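Local coordinates for protein death domain of TUBE (Drosophila melanogaster, PDB 1D2Z) that recruits the kinase Pelle to the plasma membrane and activates it through paired death domains, in the Toll pathway that sets embryonic dorsoventral polarity, at residues 18-21 with 22-26; 68-71 with 72-75; 79-82 with 83-87; 123-126 with 127-131. All blocks are in the same frame, centred on the assembly; numbering follows the deposited sequence.

Contact 1: 18-21 with 22-26; sequences DIYR and LAKIL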
loop_
_atom_site.group_PDB
_atom_site.type_symbol
_atom_site.label_atom_id
_atom_site.label_comp_id
_atom_site.label_asym_id
_atom_site.label_seq_id
_atom_site.Cartn_x
_atom_site.Cartn_y
_atom_site.Cartn_z
ATOM N N ASP B 18 4.385 -17.200 -3.079
ATOM C CA ASP B 18 4.926 -15.950 -2.558
ATOM C C ASP B 18 4.367 -14.778 -3.360
ATOM O O ASP B 18 3.983 -13.754 -2.789
ATOM C CB ASP B 18 6.457 -15.955 -2.588
ATOM C CG ASP B 18 7.058 -16.724 -1.426
ATOM O OD1 ASP B 18 6.456 -16.729 -0.329
ATOM O OD2 ASP B 18 8.142 -17.313 -1.605
ATOM N N ILE B 19 4.313 -14.943 -4.678
ATOM C CA ILE B 19 3.766 -13.913 -5.554
ATOM C C ILE B 19 2.292 -13.725 -5.206
ATOM O O ILE B 19 1.791 -12.605 -5.203
ATOM C CB ILE B 19 3.883 -14.299 -7.047
ATOM C CG1 ILE B 19 5.348 -14.266 -7.499
ATOM C CG2 ILE B 19 3.055 -13.351 -7.906
ATOM C CD1 ILE B 19 6.002 -12.891 -7.402
ATOM N N TYR B 20 1.622 -14.823 -4.859
ATOM C CA TYR B 20 0.207 -14.766 -4.514
ATOM C C TYR B 20 -0.052 -13.926 -3.267
ATOM O O TYR B 20 -1.045 -13.200 -3.203
ATOM C CB TYR B 20 -0.372 -16.170 -4.326
ATOM C CG TYR B 20 -1.860 -16.167 -4.054
ATOM C CD1 TYR B 20 -2.761 -15.720 -5.022
ATOM C CD2 TYR B 20 -2.367 -16.572 -2.819
ATOM C CE1 TYR B 20 -4.125 -15.672 -4.769
ATOM C CE2 TYR B 20 -3.734 -16.527 -2.554
ATOM C CZ TYR B 20 -4.605 -16.076 -3.536
ATOM O OH TYR B 20 -5.955 -16.017 -3.290
ATOM N N ARG B 21 0.817 -14.051 -2.265
ATOM C CA ARG B 21 0.658 -13.271 -1.042
ATOM C C ARG B 21 0.820 -11.790 -1.377
ATOM O O ARG B 21 0.064 -10.951 -0.892
ATOM C CB ARG B 21 1.649 -13.725 0.033
ATOM C CG ARG B 21 1.348 -15.130 0.552
ATOM C CD ARG B 21 2.112 -15.455 1.819
ATOM N NE ARG B 21 3.547 -15.563 1.580
ATOM C CZ ARG B 21 4.476 -15.413 2.518
ATOM N NH1 ARG B 21 4.128 -15.144 3.774
ATOM N NH2 ARG B 21 5.757 -15.540 2.201
ATOM N N LEU B 22 1.771 -11.490 -2.261
ATOM C CA LEU B 22 2.005 -10.119 -2.711
ATOM C C LEU B 22 0.770 -9.627 -3.475
ATOM O O LEU B 22 0.323 -8.493 -3.287
ATOM C CB LEU B 22 3.229 -10.059 -3.632
ATOM C CG LEU B 22 3.460 -8.749 -4.401
ATOM C CD1 LEU B 22 3.747 -7.595 -3.439
ATOM C CD2 LEU B 22 4.612 -8.929 -5.358
ATOM N N ALA B 23 0.230 -10.491 -4.332
ATOM C CA ALA B 23 -0.947 -10.164 -5.141
ATOM C C ALA B 23 -2.144 -9.728 -4.299
ATOM O O ALA B 23 -2.788 -8.723 -4.610
ATOM C CB ALA B 23 -1.331 -11.351 -6.030
ATOM N N LYS B 24 -2.434 -10.471 -3.233
ATOM C CA LYS B 24 -3.562 -10.134 -2.365
ATOM C C LYS B 24 -3.404 -8.751 -1.737
ATOM O O LYS B 24 -4.386 -8.038 -1.512
ATOM C CB LYS B 24 -3.767 -11.199 -1.284
ATOM C CG LYS B 24 -4.215 -12.552 -1.842
ATOM C CD LYS B 24 -5.319 -12.389 -2.905
ATOM C CE LYS B 24 -6.609 -11.805 -2.334
ATOM N NZ LYS B 24 -7.525 -11.358 -3.430
ATOM N N ILE B 25 -2.161 -8.369 -1.480
ATOM C CA ILE B 25 -1.870 -7.058 -0.915
ATOM C C ILE B 25 -2.186 -5.996 -1.973
ATOM O O ILE B 25 -2.888 -5.021 -1.700
ATOM C CB ILE B 25 -0.393 -6.972 -0.477
ATOM C CG1 ILE B 25 -0.131 -8.003 0.628
ATOM C CG2 ILE B 25 -0.052 -5.555 -0.001
ATOM C CD1 ILE B 25 1.287 -8.044 1.113
ATOM N N LEU B 26 -1.716 -6.228 -3.196
ATOM C CA LEU B 26 -1.944 -5.298 -4.300
ATOM C C LEU B 26 -3.397 -5.254 -4.765
ATOM O O LEU B 26 -3.803 -4.299 -5.428
ATOM C CB LEU B 26 -1.023 -5.628 -5.480
ATOM C CG LEU B 26 0.467 -5.329 -5.287
ATOM C CD1 LEU B 26 1.284 -5.946 -6.419
ATOM C CD2 LEU B 26 0.687 -3.822 -5.214
HETATM O O HOH W 1 -7.663 -14.034 -4.853
#

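Contact 2: 68-71 with 72-75; sequences AQDV and FQID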
loop_
_atom_site.group_PDB
_atom_site.type_symbol
_atom_site.label_atom_id
_atom_site.label_comp_id
_atom_site.label_asym_id
_atom_site.label_seq_id
_atom_site.Cartn_x
_atom_site.Cartn_y
_atom_site.Cartn_z
ATOM N N ALA B 68 -3.359 2.590 -20.242
ATOM C CA ALA B 68 -4.619 2.406 -19.531
ATOM C C ALA B 68 -5.438 1.295 -20.188
ATOM O O ALA B 68 -6.339 0.723 -19.567
ATOM C CB ALA B 68 -5.406 3.710 -19.511
ATOM N N GLN B 69 -5.090 0.974 -21.432
ATOM C CA GLN B 69 -5.773 -0.061 -22.200
ATOM C C GLN B 69 -5.307 -1.460 -21.809
ATOM O O GLN B 69 -6.107 -2.398 -21.765
ATOM C CB GLN B 69 -5.559 0.164 -23.701
ATOM C CG GLN B 69 -5.948 1.564 -24.175
ATOM C CD GLN B 69 -6.041 1.675 -25.688
ATOM O OE1 GLN B 69 -5.254 1.071 -26.422
ATOM N NE2 GLN B 69 -7.013 2.448 -26.163
ATOM N N ASP B 70 -4.009 -1.603 -21.545
ATOM C CA ASP B 70 -3.453 -2.894 -21.142
ATOM C C ASP B 70 -3.989 -3.255 -19.761
ATOM O O ASP B 70 -4.167 -4.431 -19.438
ATOM C CB ASP B 70 -1.923 -2.843 -21.118
ATOM C CG ASP B 70 -1.326 -2.600 -22.490
ATOM O OD1 ASP B 70 -1.356 -3.531 -23.325
ATOM O OD2 ASP B 70 -0.827 -1.479 -22.731
ATOM N N VAL B 71 -4.264 -2.225 -18.966
ATOM C CA VAL B 71 -4.805 -2.397 -17.622
ATOM C C VAL B 71 -6.232 -2.951 -17.693
ATOM O O VAL B 71 -6.618 -3.790 -16.877
ATOM C CB VAL B 71 -4.795 -1.056 -16.850
ATOM C CG1 VAL B 71 -5.390 -1.231 -15.464
ATOM C CG2 VAL B 71 -3.370 -0.522 -16.742
ATOM N N PHE B 72 -6.991 -2.513 -18.699
ATOM C CA PHE B 72 -8.372 -2.957 -18.892
ATOM C C PHE B 72 -8.498 -4.452 -19.169
ATOM O O PHE B 72 -9.408 -5.100 -18.653
ATOM C CB PHE B 72 -9.039 -2.167 -20.025
ATOM C CG PHE B 72 -10.409 -2.684 -20.411
ATOM C CD1 PHE B 72 -11.534 -2.351 -19.660
ATOM C CD2 PHE B 72 -10.569 -3.507 -21.527
ATOM C CE1 PHE B 72 -12.798 -2.830 -20.014
ATOM C CE2 PHE B 72 -11.830 -3.991 -21.889
ATOM C CZ PHE B 72 -12.945 -3.653 -21.131
ATOM N N GLN B 73 -7.610 -4.990 -20.003
ATOM C CA GLN B 73 -7.644 -6.411 -20.345
ATOM C C GLN B 73 -7.641 -7.282 -19.097
ATOM O O GLN B 73 -8.268 -8.344 -19.072
ATOM C CB GLN B 73 -6.468 -6.786 -21.246
ATOM C CG GLN B 73 -6.451 -6.052 -22.574
ATOM C CD GLN B 73 -5.363 -6.553 -23.503
ATOM O OE1 GLN B 73 -5.616 -6.821 -24.677
ATOM N NE2 GLN B 73 -4.146 -6.683 -22.983
ATOM N N ILE B 74 -6.934 -6.823 -18.066
ATOM C CA ILE B 74 -6.863 -7.539 -16.796
ATOM C C ILE B 74 -8.234 -7.432 -16.125
ATOM O O ILE B 74 -8.787 -8.432 -15.666
ATOM C CB ILE B 74 -5.776 -6.940 -15.855
ATOM C CG1 ILE B 74 -4.394 -6.998 -16.517
ATOM C CG2 ILE B 74 -5.752 -7.695 -14.530
ATOM C CD1 ILE B 74 -3.878 -8.408 -16.758
ATOM N N ASP B 75 -8.776 -6.216 -16.072
ATOM C CA ASP B 75 -10.092 -5.992 -15.473
ATOM C C ASP B 75 -11.151 -6.826 -16.196
ATOM O O ASP B 75 -11.902 -7.571 -15.565
ATOM C CB ASP B 75 -10.477 -4.510 -15.537
ATOM C CG ASP B 75 -9.787 -3.675 -14.469
ATOM O OD1 ASP B 75 -10.085 -3.874 -13.271
ATOM O OD2 ASP B 75 -8.959 -2.811 -14.829
#

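Contact 3: 79-82 with 83-87; sequences NRLP and PDQSK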
loop_
_atom_site.group_PDB
_atom_site.type_symbol
_atom_site.label_atom_id
_atom_site.label_comp_id
_atom_site.label_asym_id
_atom_site.label_seq_id
_atom_site.Cartn_x
_atom_site.Cartn_y
_atom_site.Cartn_z
ATOM N N ASN B 79 -13.228 -9.881 -14.597
ATOM C CA ASN B 79 -14.643 -9.618 -14.352
ATOM C C ASN B 79 -15.538 -10.776 -14.802
ATOM O O ASN B 79 -16.630 -10.967 -14.265
ATOM C CB ASN B 79 -15.075 -8.301 -15.006
ATOM C CG ASN B 79 -14.600 -7.080 -14.228
ATOM O OD1 ASN B 79 -14.434 -7.128 -13.008
ATOM N ND2 ASN B 79 -14.382 -5.976 -14.936
ATOM N N ARG B 80 -15.057 -11.558 -15.769
ATOM C CA ARG B 80 -15.793 -12.717 -16.280
ATOM C C ARG B 80 -15.722 -13.861 -15.262
ATOM O O ARG B 80 -16.603 -14.723 -15.214
ATOM C CB ARG B 80 -15.193 -13.187 -17.606
ATOM C CG ARG B 80 -15.304 -12.193 -18.751
ATOM C CD ARG B 80 -14.534 -12.695 -19.960
ATOM N NE ARG B 80 -14.799 -11.913 -21.165
ATOM C CZ ARG B 80 -14.175 -12.093 -22.327
ATOM N NH1 ARG B 80 -13.240 -13.030 -22.447
ATOM N NH2 ARG B 80 -14.493 -11.343 -23.374
ATOM N N LEU B 81 -14.657 -13.859 -14.464
ATOM C CA LEU B 81 -14.432 -14.874 -13.439
ATOM C C LEU B 81 -15.088 -14.459 -12.116
ATOM O O LEU B 81 -15.538 -13.320 -11.976
ATOM C CB LEU B 81 -12.922 -15.079 -13.263
ATOM C CG LEU B 81 -12.198 -15.535 -14.537
ATOM C CD1 LEU B 81 -10.688 -15.499 -14.352
ATOM C CD2 LEU B 81 -12.668 -16.930 -14.921
ATOM N N PRO B 82 -15.174 -15.381 -11.136
ATOM C CA PRO B 82 -15.788 -15.061 -9.840
ATOM C C PRO B 82 -15.171 -13.837 -9.148
ATOM O O PRO B 82 -13.999 -13.521 -9.358
ATOM C CB PRO B 82 -15.596 -16.353 -9.034
ATOM C CG PRO B 82 -14.440 -17.029 -9.705
ATOM C CD PRO B 82 -14.724 -16.783 -11.155
ATOM N N PRO B 83 -15.954 -13.147 -8.296
ATOM C CA PRO B 83 -15.535 -11.950 -7.556
ATOM C C PRO B 83 -14.243 -12.052 -6.742
ATOM O O PRO B 83 -13.602 -11.038 -6.461
ATOM C CB PRO B 83 -16.746 -11.658 -6.663
ATOM C CG PRO B 83 -17.370 -13.006 -6.475
ATOM C CD PRO B 83 -17.301 -13.565 -7.867
ATOM N N ASP B 84 -13.858 -13.270 -6.374
ATOM C CA ASP B 84 -12.644 -13.471 -5.593
ATOM C C ASP B 84 -11.389 -13.670 -6.451
ATOM O O ASP B 84 -10.327 -14.025 -5.930
ATOM C CB ASP B 84 -12.826 -14.645 -4.620
ATOM C CG ASP B 84 -13.022 -15.975 -5.331
ATOM O OD1 ASP B 84 -14.111 -16.199 -5.906
ATOM O OD2 ASP B 84 -12.084 -16.799 -5.307
ATOM N N GLN B 85 -11.507 -13.431 -7.757
ATOM C CA GLN B 85 -10.371 -13.590 -8.670
ATOM C C GLN B 85 -9.383 -12.434 -8.514
ATOM O O GLN B 85 -9.754 -11.269 -8.651
ATOM C CB GLN B 85 -10.848 -13.664 -10.122
ATOM C CG GLN B 85 -9.800 -14.200 -11.099
ATOM C CD GLN B 85 -9.535 -15.691 -10.929
ATOM O OE1 GLN B 85 -8.400 -16.153 -11.072
ATOM N NE2 GLN B 85 -10.583 -16.453 -10.635
ATOM N N SER B 86 -8.123 -12.772 -8.252
ATOM C CA SER B 86 -7.072 -11.777 -8.065
ATOM C C SER B 86 -6.575 -11.111 -9.351
ATOM O O SER B 86 -5.899 -11.735 -10.165
ATOM C CB SER B 86 -5.886 -12.399 -7.323
ATOM O OG SER B 86 -4.778 -11.507 -7.292
ATOM N N LYS B 87 -6.891 -9.829 -9.511
ATOM C CA LYS B 87 -6.452 -9.082 -10.689
ATOM C C LYS B 87 -4.942 -8.817 -10.658
ATOM O O LYS B 87 -4.300 -8.756 -11.708
ATOM C CB LYS B 87 -7.232 -7.771 -10.810
ATOM C CG LYS B 87 -8.728 -7.974 -11.074
ATOM C CD LYS B 87 -9.479 -6.651 -11.202
ATOM C CE LYS B 87 -10.935 -6.887 -11.591
ATOM N NZ LYS B 87 -11.708 -5.620 -11.750
#

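Contact 4: 123-126 with 127-131; sequences ADFV and ALDFL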
loop_
_atom_site.group_PDB
_atom_site.type_symbol
_atom_site.label_atom_id
_atom_site.label_comp_id
_atom_site.label_asym_id
_atom_site.label_seq_id
_atom_site.Cartn_x
_atom_site.Cartn_y
_atom_site.Cartn_z
ATOM N N ALA B 123 5.458 -2.937 -0.593
ATOM C CA ALA B 123 6.894 -2.694 -0.513
ATOM C C ALA B 123 7.511 -3.277 0.764
ATOM O O ALA B 123 8.581 -3.880 0.706
ATOM C CB ALA B 123 7.190 -1.196 -0.615
ATOM N N ASP B 124 6.847 -3.080 1.905
ATOM C CA ASP B 124 7.331 -3.599 3.195
ATOM C C ASP B 124 7.367 -5.125 3.166
ATOM O O ASP B 124 8.279 -5.752 3.714
ATOM C CB ASP B 124 6.434 -3.138 4.359
ATOM C CG ASP B 124 6.512 -1.637 4.614
ATOM O OD1 ASP B 124 7.383 -0.961 4.025
ATOM O OD2 ASP B 124 5.687 -1.128 5.397
ATOM N N PHE B 125 6.357 -5.711 2.529
ATOM C CA PHE B 125 6.257 -7.160 2.402
ATOM C C PHE B 125 7.413 -7.695 1.558
ATOM O O PHE B 125 8.050 -8.679 1.924
ATOM C CB PHE B 125 4.923 -7.550 1.763
ATOM C CG PHE B 125 4.808 -9.022 1.460
ATOM C CD1 PHE B 125 4.584 -9.941 2.483
ATOM C CD2 PHE B 125 4.942 -9.487 0.157
ATOM C CE1 PHE B 125 4.499 -11.310 2.209
ATOM C CE2 PHE B 125 4.857 -10.850 -0.127
ATOM C CZ PHE B 125 4.636 -11.762 0.902
ATOM N N VAL B 126 7.674 -7.052 0.426
ATOM C CA VAL B 126 8.758 -7.476 -0.452
ATOM C C VAL B 126 10.120 -7.313 0.227
ATOM O O VAL B 126 10.990 -8.179 0.104
ATOM C CB VAL B 126 8.732 -6.707 -1.800
ATOM C CG1 VAL B 126 10.016 -6.957 -2.592
ATOM C CG2 VAL B 126 7.508 -7.140 -2.627
ATOM N N ALA B 127 10.294 -6.218 0.962
ATOM C CA ALA B 127 11.560 -5.963 1.650
ATOM C C ALA B 127 11.838 -6.994 2.742
ATOM O O ALA B 127 12.909 -7.601 2.777
ATOM C CB ALA B 127 11.571 -4.560 2.242
ATOM N N LEU B 128 10.857 -7.204 3.611
ATOM C CA LEU B 128 11.000 -8.145 4.713
ATOM C C LEU B 128 10.974 -9.615 4.292
ATOM O O LEU B 128 11.980 -10.320 4.404
ATOM C CB LEU B 128 9.915 -7.888 5.760
ATOM C CG LEU B 128 9.984 -6.545 6.486
ATOM C CD1 LEU B 128 8.713 -6.306 7.287
ATOM C CD2 LEU B 128 11.208 -6.523 7.390
ATOM N N ASP B 129 9.832 -10.053 3.773
ATOM C CA ASP B 129 9.636 -11.440 3.366
ATOM C C ASP B 129 10.528 -11.956 2.233
ATOM O O ASP B 129 11.063 -13.058 2.326
ATOM C CB ASP B 129 8.160 -11.672 3.022
ATOM C CG ASP B 129 7.795 -13.145 2.965
ATOM O OD1 ASP B 129 7.945 -13.758 1.887
ATOM O OD2 ASP B 129 7.344 -13.682 3.997
ATOM N N PHE B 130 10.675 -11.178 1.164
ATOM C CA PHE B 130 11.492 -11.600 0.022
ATOM C C PHE B 130 12.996 -11.356 0.163
ATOM O O PHE B 130 13.805 -12.227 -0.166
ATOM C CB PHE B 130 11.031 -10.908 -1.267
ATOM C CG PHE B 130 9.697 -11.371 -1.789
ATOM C CD1 PHE B 130 8.816 -12.093 -0.993
ATOM C CD2 PHE B 130 9.312 -11.051 -3.088
ATOM C CE1 PHE B 130 7.572 -12.486 -1.481
ATOM C CE2 PHE B 130 8.068 -11.439 -3.587
ATOM C CZ PHE B 130 7.197 -12.158 -2.782
ATOM N N LEU B 131 13.363 -10.164 0.626
ATOM C CA LEU B 131 14.768 -9.781 0.740
ATOM C C LEU B 131 15.384 -9.809 2.132
ATOM O O LEU B 131 16.598 -9.654 2.266
ATOM C CB LEU B 131 14.959 -8.385 0.142
ATOM C CG LEU B 131 14.590 -8.196 -1.329
ATOM C CD1 LEU B 131 14.496 -6.713 -1.658
ATOM C CD2 LEU B 131 15.622 -8.885 -2.208
#

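Contact 1: 18-21 with 22-26
Tyr20 and Lys24, one helical turn apart, lie side by side and point the same way, the lysine's CG over one face of the phenol ring and its CD running out toward the hydroxyl. The ring is brought there by a first torsion of -176°, which sets its CG opposite the backbone N. The lysine chain bends twice, at chi2 and chi3, and its CG sits toward the rim, 4.2 Å from the Tyr20 centroid, a CH-pi contact. Lys24 CD comes within 3.7 Å of Tyr20 OH, and one water joins the two polar ends, accepting from Lys24 NZ at 3.0 Å. The ammonium also forms a salt bridge with Asp27. With an alanine at Tyr20 the lysine methylenes would probably lose their aromatic floor and the bridging water its phenolic partner. Asp18 OD1 lies at the edge of the Arg21 guanidinium, in its plane, in a salt bridge with NH2 (2.9 Å); Asp18 OD2 is hydrogen-bonded to Tyr5 OH, and Arg21 NH2 also bridges to Asp129. Ala23 N donates to Ile19 O at 2.8 Å. Ile19, Leu22 and Leu26 pack on neighbouring helices while Tyr20 and Lys24 stay partly exposed, the pattern of an amphipathic helix in a death-domain bundle.

Contact 2: 68-71 with 72-75
Val71 and Asp75 stand side by side on successive turns, both pointing the same way, and the aspartate is the side chain that reaches back. Its CB lies 4.1 Å from Val71 O. The first torsion, -78°, sets CG opposite the aspartate's own carbonyl carbon and so turns the carboxylate back toward Val71, CG keeping nearly the same separation from Val71 O as CB. At the tip, OD2 approaches Val71 CG1 to 4.0 Å, an apolar methyl beside a carboxylate oxygen. OD2 also lies 3.3 Å from Val71 O; both are acceptors and gain nothing from each other, and the carboxylate's strong partners lie elsewhere, Lys87 and Arg33 forming salt bridges at OD1. Val71 O meanwhile receives two weak backbone bonds, from Ile74 N and from Asp75 N, the latter at 3.3 Å and fairly straight at 163°. Other bonds across this opening turn are weak too, as with Gln73 N to Gln69 O at 3.5 Å. Asp70 OD2 accepts from Thr67 N, the residue just before the helix. Helix 68-80 sets Val71, Ile74 and Asp75 against Trp32 of helix 31-38, while Ile74 also touches Lys87 and Met90 of helix 87-96.

Contact 3: 79-82 with 83-87
Leu81 and Gln85 make the most extensive side-chain contact of this turn, with Leu81 CD1 3.6 Å from Gln85 CG and equally near its CD. The glutamine's CG lies opposite its backbone N (chi1 -164°), and a bend at chi2 brings the amide back across the leucine, NE2 reaching 3.8 Å from Leu81 CB. The backbone closes alongside: Gln85 N donates to Pro82 O at 3.0 Å, from above the carbonyl plane rather than within it. Asp84 OD1 comes in at 3.5 Å from Pro82 CB. Leu81, Pro82, Pro83 and Asp84 nevertheless all lie at the surface. The looser side is the span from Asn79 to Lys87, where an extended lysine chain carries NZ to Asn79 OD1 at 3.4 Å, a weak hydrogen bond. The ammonium's stronger partner is Asp75, so the amide is a secondary mate. Ser86, the N-cap of the next helix, uses OG to accept from Gln89 N and also pairs with Asp27. The arrangement is a type I beta turn from Pro82 to Gln85 leading into a serine N-cap, and it links helix 68-80 to helix 87-96 of the death-domain bundle.

Contact 4: 123-126 with 127-131
Phe125 meets two side chains of the next turn, Asp129 and Phe130, through different kinds of contact. The first is CH-pi: Asp129 CB sits over one face of the ring, 4.1 Å from the Phe125 centroid, and the carboxylate plane is only 12° from that of the ring. Both first torsions place CG opposite the backbone N, which makes the two groups run alongside each other. The second is aromatic, an oblique pair with Phe125 CE2 3.4 Å from Phe130 CE1 and the planes at 65°. An alanine at Phe125 is likely to open a gap against Phe130 and leave Asp129 CB without the ring face beneath it. Val126 CG1 adds a looser apolar touch, 4.2 Å from Phe130 CD2. Among backbone bonds, Ala127 N to Ala123 O is regular at 2.9 Å, but Val126 O accepts weakly from Phe130 N and, nearly in line with its C=O bond, from Leu131 N at 3.1 Å; this i to i+5 bond marks a wider pi-type turn. Ionic links lie outside: Asp129 bridges to Lys4 as well as to Arg21, and Asp124 forms a salt bridge with Arg138 and accepts a hydrogen bond from Asn74 of the Pelle chain. The chemistry implies an aromatic inner side with carboxylates committed to cations, one of them also hydrogen-bonded to the partner protein.

In the fold
From the N terminus the four contacts follow one another in series, each a local turn within continuous chain, so none nests in or crosses another. Contact 1 lies on helix 16-27 and contact 2 on the first turns of helix 68-80; their nearest atoms stay about 10 Å apart. Contact 3 closes the bend at the far end of that same helix, and its lysine returns to contact 2 by a salt bridge, while its Ser86 packs on Ala23 of contact 1. Contact 4, at the end of helix 120-130, joins contact 1 through a salt bridge and packing of its phenylalanines on helix 16-27. Contact 1 therefore touches both contacts 3 and 4, whereas contacts 2 and 4 lie on opposite sides of the chain's centre.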